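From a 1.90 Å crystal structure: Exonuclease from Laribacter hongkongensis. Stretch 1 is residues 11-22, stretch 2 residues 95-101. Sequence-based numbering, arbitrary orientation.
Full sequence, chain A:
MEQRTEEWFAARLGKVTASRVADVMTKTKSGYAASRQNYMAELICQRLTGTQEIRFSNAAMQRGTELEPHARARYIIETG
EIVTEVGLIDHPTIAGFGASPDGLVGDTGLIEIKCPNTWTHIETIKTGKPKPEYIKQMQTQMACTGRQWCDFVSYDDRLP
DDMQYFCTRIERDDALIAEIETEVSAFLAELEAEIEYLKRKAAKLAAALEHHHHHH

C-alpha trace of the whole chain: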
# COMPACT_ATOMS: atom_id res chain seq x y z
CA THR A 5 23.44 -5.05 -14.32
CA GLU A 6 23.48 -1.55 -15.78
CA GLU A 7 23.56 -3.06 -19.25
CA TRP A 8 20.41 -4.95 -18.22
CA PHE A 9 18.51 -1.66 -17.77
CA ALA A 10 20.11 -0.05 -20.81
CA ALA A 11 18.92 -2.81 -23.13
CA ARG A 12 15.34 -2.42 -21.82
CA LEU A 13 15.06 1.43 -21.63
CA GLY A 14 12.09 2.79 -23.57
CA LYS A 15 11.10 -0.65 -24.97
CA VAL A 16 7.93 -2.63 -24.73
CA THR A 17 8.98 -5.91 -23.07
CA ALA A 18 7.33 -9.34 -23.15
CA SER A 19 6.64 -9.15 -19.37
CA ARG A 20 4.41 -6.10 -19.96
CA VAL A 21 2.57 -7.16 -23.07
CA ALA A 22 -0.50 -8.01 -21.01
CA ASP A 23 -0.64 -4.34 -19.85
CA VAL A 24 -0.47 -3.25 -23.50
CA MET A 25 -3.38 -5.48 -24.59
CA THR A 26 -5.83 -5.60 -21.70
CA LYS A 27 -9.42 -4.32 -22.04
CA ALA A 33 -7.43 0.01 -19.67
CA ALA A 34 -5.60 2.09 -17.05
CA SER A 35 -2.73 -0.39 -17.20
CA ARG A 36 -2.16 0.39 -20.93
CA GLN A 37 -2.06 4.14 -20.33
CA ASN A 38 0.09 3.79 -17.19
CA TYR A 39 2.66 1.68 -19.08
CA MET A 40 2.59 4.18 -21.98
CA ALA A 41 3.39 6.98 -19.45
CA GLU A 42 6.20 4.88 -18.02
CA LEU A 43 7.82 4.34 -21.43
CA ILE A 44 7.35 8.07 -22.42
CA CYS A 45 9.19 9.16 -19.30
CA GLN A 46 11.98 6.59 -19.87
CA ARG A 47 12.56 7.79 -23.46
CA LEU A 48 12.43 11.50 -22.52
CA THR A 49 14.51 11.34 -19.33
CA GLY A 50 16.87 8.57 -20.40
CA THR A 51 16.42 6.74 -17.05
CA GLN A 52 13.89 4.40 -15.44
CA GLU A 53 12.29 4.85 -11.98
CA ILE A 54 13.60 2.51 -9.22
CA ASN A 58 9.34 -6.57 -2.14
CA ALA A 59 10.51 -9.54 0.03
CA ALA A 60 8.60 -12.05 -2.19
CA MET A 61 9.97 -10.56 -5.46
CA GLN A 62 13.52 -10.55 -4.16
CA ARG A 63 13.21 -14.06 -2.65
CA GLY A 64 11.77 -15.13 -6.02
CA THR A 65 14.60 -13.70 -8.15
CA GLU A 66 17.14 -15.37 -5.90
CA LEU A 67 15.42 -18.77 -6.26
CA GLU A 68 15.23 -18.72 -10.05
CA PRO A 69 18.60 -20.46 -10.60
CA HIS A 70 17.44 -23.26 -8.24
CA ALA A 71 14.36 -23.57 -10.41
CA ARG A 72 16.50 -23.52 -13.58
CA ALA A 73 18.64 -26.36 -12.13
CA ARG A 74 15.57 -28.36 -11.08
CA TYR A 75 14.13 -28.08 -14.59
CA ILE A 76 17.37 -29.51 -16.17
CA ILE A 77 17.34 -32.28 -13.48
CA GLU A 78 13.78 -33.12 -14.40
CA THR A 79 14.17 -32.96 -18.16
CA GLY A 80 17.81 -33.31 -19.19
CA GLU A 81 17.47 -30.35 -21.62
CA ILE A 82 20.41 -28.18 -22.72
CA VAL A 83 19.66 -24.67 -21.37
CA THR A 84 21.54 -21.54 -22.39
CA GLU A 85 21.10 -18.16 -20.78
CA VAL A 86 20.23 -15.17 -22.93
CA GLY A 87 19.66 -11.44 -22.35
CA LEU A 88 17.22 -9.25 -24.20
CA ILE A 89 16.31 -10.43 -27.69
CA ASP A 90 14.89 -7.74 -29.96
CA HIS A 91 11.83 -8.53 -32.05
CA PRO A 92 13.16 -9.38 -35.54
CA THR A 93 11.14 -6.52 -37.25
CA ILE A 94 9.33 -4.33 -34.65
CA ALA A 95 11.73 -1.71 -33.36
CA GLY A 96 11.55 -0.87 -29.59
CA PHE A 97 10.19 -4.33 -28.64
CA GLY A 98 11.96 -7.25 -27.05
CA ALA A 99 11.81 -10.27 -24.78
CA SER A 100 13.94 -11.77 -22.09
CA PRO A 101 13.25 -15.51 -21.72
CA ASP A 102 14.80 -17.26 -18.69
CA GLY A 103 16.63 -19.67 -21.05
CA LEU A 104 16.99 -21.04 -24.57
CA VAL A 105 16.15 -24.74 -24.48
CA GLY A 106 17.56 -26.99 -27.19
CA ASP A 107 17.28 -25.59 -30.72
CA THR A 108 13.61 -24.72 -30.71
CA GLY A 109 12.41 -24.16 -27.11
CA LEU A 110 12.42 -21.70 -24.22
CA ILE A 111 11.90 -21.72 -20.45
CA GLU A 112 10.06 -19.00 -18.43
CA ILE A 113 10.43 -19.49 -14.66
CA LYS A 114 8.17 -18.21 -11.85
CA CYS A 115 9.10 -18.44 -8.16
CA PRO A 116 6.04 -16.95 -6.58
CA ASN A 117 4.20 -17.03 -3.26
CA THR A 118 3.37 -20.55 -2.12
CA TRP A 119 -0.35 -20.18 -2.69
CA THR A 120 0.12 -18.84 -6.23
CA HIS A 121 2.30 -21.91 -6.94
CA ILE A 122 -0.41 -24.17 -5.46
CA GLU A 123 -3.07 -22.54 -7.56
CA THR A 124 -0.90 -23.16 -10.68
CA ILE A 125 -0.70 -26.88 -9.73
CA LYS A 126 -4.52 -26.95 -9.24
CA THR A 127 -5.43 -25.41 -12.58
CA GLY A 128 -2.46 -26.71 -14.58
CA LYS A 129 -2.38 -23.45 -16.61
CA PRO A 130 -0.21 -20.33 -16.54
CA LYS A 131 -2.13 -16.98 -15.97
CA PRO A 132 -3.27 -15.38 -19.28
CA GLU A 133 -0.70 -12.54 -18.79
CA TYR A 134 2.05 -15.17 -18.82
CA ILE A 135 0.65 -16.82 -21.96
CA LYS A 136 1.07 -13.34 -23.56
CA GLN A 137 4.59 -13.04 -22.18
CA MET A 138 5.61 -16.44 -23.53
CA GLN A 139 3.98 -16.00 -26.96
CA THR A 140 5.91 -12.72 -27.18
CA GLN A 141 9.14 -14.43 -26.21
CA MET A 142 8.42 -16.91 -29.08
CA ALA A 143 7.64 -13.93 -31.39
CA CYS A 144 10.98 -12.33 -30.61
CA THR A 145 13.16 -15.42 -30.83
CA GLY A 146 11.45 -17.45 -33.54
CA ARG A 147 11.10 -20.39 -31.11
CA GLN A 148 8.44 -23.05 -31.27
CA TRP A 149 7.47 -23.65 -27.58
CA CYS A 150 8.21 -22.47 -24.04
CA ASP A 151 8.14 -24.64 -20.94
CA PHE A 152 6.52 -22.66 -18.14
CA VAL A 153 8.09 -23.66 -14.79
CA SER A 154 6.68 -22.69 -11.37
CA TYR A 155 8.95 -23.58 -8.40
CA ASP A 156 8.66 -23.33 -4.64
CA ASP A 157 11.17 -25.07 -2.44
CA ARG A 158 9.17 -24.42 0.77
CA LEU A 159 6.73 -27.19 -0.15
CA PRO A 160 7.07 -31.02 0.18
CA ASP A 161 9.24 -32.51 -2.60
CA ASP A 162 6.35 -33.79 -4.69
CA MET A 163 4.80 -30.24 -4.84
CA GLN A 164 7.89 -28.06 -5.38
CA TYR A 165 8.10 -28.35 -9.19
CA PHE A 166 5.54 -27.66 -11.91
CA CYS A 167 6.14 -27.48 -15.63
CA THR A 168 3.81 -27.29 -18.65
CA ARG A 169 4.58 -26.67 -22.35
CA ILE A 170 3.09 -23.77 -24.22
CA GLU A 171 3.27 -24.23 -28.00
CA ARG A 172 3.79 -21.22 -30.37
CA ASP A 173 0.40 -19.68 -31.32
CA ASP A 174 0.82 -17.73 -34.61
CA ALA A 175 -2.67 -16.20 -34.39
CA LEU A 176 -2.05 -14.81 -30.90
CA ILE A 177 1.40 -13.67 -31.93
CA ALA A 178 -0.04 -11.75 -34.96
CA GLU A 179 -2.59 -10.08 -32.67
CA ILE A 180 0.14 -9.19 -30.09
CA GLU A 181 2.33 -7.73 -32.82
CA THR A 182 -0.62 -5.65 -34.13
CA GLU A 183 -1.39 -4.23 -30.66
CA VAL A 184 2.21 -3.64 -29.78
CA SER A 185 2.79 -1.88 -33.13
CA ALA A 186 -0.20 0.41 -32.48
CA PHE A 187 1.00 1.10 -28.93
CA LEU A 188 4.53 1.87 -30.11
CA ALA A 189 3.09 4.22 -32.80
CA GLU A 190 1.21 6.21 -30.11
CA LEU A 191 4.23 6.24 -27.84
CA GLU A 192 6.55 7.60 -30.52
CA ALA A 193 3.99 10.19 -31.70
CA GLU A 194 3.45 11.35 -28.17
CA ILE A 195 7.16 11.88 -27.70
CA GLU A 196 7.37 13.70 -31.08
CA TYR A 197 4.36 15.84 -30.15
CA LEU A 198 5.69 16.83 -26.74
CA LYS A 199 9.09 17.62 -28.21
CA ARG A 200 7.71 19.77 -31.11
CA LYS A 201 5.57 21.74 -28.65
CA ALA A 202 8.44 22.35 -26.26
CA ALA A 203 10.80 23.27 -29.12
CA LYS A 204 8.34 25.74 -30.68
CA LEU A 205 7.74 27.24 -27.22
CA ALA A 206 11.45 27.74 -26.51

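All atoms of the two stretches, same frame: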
# COMPACT_ATOMS: atom_id res chain seq x y z
N ALA A 11 19.49 -2.06 -22.01
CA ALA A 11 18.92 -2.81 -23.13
C ALA A 11 17.39 -2.72 -23.15
O ALA A 11 16.77 -2.92 -24.19
CB ALA A 11 19.38 -4.27 -23.06
N ARG A 12 16.79 -2.42 -21.99
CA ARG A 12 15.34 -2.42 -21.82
C ARG A 12 14.71 -1.01 -21.88
O ARG A 12 13.50 -0.88 -22.08
CB ARG A 12 15.01 -3.10 -20.49
CG ARG A 12 15.37 -4.57 -20.55
CD ARG A 12 15.22 -5.36 -19.24
NE ARG A 12 15.49 -6.79 -19.50
CZ ARG A 12 16.69 -7.29 -19.84
NH1 ARG A 12 16.84 -8.60 -20.06
NH2 ARG A 12 17.76 -6.50 -19.95
N LEU A 13 15.54 0.02 -21.70
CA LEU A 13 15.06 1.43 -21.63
C LEU A 13 14.18 1.85 -22.80
O LEU A 13 14.55 1.69 -23.96
CB LEU A 13 16.24 2.42 -21.45
CG LEU A 13 15.81 3.89 -21.19
CD1 LEU A 13 15.37 4.06 -19.78
CD2 LEU A 13 16.99 4.84 -21.50
N GLY A 14 12.97 2.34 -22.52
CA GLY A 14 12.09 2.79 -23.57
C GLY A 14 11.41 1.72 -24.41
O GLY A 14 10.64 2.05 -25.29
N LYS A 15 11.67 0.44 -24.12
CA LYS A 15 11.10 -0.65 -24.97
C LYS A 15 9.90 -1.29 -24.33
O LYS A 15 9.80 -1.37 -23.10
CB LYS A 15 12.15 -1.73 -25.25
CG LYS A 15 13.33 -1.27 -26.08
CD LYS A 15 14.33 -2.42 -26.33
CE LYS A 15 15.46 -1.97 -27.16
NZ LYS A 15 16.53 -3.01 -27.16
N VAL A 16 8.96 -1.73 -25.16
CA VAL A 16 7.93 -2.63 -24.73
C VAL A 16 8.61 -4.00 -24.50
O VAL A 16 9.36 -4.47 -25.35
CB VAL A 16 6.83 -2.76 -25.77
CG1 VAL A 16 5.83 -3.85 -25.37
CG2 VAL A 16 6.11 -1.41 -25.92
N THR A 17 8.38 -4.60 -23.33
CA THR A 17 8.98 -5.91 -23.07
C THR A 17 7.89 -6.98 -22.96
O THR A 17 6.73 -6.69 -22.68
CB THR A 17 9.87 -5.93 -21.82
OG1 THR A 17 9.09 -5.45 -20.70
CG2 THR A 17 11.11 -5.05 -22.00
N ALA A 18 8.28 -8.23 -23.20
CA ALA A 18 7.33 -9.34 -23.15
C ALA A 18 6.56 -9.38 -21.80
O ALA A 18 5.39 -9.67 -21.76
CB ALA A 18 8.10 -10.68 -23.35
N SER A 19 7.26 -9.08 -20.71
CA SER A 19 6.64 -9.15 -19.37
C SER A 19 5.52 -8.12 -19.18
O SER A 19 4.75 -8.21 -18.22
CB SER A 19 7.70 -8.99 -18.29
OG SER A 19 8.40 -7.78 -18.50
N ARG A 20 5.41 -7.16 -20.10
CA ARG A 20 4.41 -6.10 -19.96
C ARG A 20 3.40 -6.13 -21.06
O ARG A 20 2.51 -5.26 -21.15
CB ARG A 20 5.10 -4.72 -19.91
CG ARG A 20 6.14 -4.56 -18.78
CD ARG A 20 5.48 -4.68 -17.37
NE ARG A 20 4.51 -3.61 -17.07
CZ ARG A 20 4.82 -2.35 -16.71
NH1 ARG A 20 6.08 -1.94 -16.56
NH2 ARG A 20 3.83 -1.49 -16.46
N VAL A 21 3.50 -7.12 -21.95
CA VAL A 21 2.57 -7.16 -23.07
C VAL A 21 1.13 -7.23 -22.60
O VAL A 21 0.22 -6.63 -23.22
CB VAL A 21 2.92 -8.27 -24.09
CG1 VAL A 21 1.76 -8.51 -25.02
CG2 VAL A 21 4.10 -7.85 -24.89
N ALA A 22 0.87 -7.95 -21.50
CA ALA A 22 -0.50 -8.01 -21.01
C ALA A 22 -1.06 -6.60 -20.66
O ALA A 22 -2.24 -6.32 -20.86
CB ALA A 22 -0.61 -8.94 -19.79
N ALA A 95 10.74 -2.42 -34.14
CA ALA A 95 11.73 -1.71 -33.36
C ALA A 95 11.10 -1.30 -32.00
O ALA A 95 9.90 -1.01 -31.95
CB ALA A 95 12.20 -0.45 -34.13
N GLY A 96 11.93 -1.30 -30.95
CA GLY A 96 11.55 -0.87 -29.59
C GLY A 96 10.75 -1.93 -28.83
O GLY A 96 9.91 -1.61 -27.98
N PHE A 97 10.99 -3.21 -29.17
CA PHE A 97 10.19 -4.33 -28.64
C PHE A 97 11.12 -5.53 -28.49
O PHE A 97 11.88 -5.86 -29.42
CB PHE A 97 9.06 -4.62 -29.62
CG PHE A 97 8.05 -5.71 -29.22
CD1 PHE A 97 7.40 -6.43 -30.24
CD2 PHE A 97 7.69 -5.99 -27.89
CE1 PHE A 97 6.42 -7.42 -29.97
CE2 PHE A 97 6.70 -6.96 -27.60
CZ PHE A 97 6.05 -7.68 -28.61
N GLY A 98 11.05 -6.17 -27.33
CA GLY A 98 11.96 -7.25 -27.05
C GLY A 98 11.48 -8.17 -25.96
O GLY A 98 10.43 -7.94 -25.32
N ALA A 99 12.25 -9.24 -25.74
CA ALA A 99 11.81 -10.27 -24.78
C ALA A 99 13.02 -10.86 -24.10
O ALA A 99 14.09 -10.98 -24.71
CB ALA A 99 11.01 -11.39 -25.49
N SER A 100 12.84 -11.26 -22.83
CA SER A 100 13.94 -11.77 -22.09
C SER A 100 13.55 -13.15 -21.50
O SER A 100 13.18 -13.24 -20.31
CB SER A 100 14.28 -10.78 -20.98
OG SER A 100 15.50 -11.16 -20.39
N PRO A 101 13.61 -14.22 -22.32
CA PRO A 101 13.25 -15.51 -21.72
C PRO A 101 14.28 -15.90 -20.65
O PRO A 101 15.39 -15.39 -20.65
CB PRO A 101 13.20 -16.49 -22.91
CG PRO A 101 13.95 -15.82 -24.04
CD PRO A 101 13.98 -14.32 -23.76

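Contact between residues 11-22 and 95-101 of the exonuclease, a short parallel strand pairing extended by side-chain contacts. Ala-11 does not reach the second stretch, but its carbonyl is bonded to a residue that does: Lys-15 NZ donates a hydrogen bond to Ala-11 O (3.0 Å). Arg-12 starts with its CA-to-CB bond sideways to the second stretch, yet its extended side chain (m, t, t through chi3) carries the guanidinium to Ser-100, where Arg-12 NH1 donates to Ser-100 OG at 2.9 Å. The hydroxyl lies at the edge of the guanidinium, near its plane, as suits an N-H donor; Arg-12 NH2 is satisfied elsewhere in the structure.

A type II turn from Arg-12 to Lys-15, closed by Lys-15 N to Arg-12 O (3.0 Å), leads the chain into the strand. Gly-14, at phi 74°, supplies the positive phi that glycine adopts readily. Lys-15 then passes alongside Gly-96. Its CB points toward the second stretch, but the chain beyond leads away, back to Ala-11, and its CA makes a CA-H...O contact with Gly-96 O (Lys-15 CA to Gly-96 O, 3.4 Å).

The same carbonyl accepts the first ladder bond, from Val-16 N to Gly-96 O (3.0 Å). Val-16 pairs with Phe-97 but, as is usual in parallel sheets, bonds to the residues flanking its partner: Gly-98 N returns a bond to Val-16 O at 3.1 Å. That oxygen also receives a CA-H...O contact from Phe-97 CA (3.4 Å to Val-16 O). Val-16 and Phe-97 project from the same face of the sheet, bringing Val-16 CG1 within 3.8 Å of Phe-97 CD2.

Thr-17, paired with Gly-98, turns to the other face. Gly-98 has no side chain to meet it, and the close approach is made by backbone, Thr-17 CA to Gly-98 O at 3.4 Å. Thr-17 OG1 instead shares a hydrogen bond with Ser-19 OG (3.3 Å), within its own stretch.

The ladder ends with a weak bond, Ala-18 N to Gly-98 O, 3.0 Å long but with an N-H...O angle of only 129°. Beside it the methyls Ala-18 CB and Ala-99 CB pack at 3.7 Å. Ser-19 and Arg-20 make no contact across the interface as the chain turns, with Arg-20 N bonded to Thr-17 O (2.9 Å). The turn brings Val-21 back toward Phe-97: Val-21 CG2 sits 3.9 Å from Phe-97 CE2, at the ring edge. Ala-22 lies out of reach.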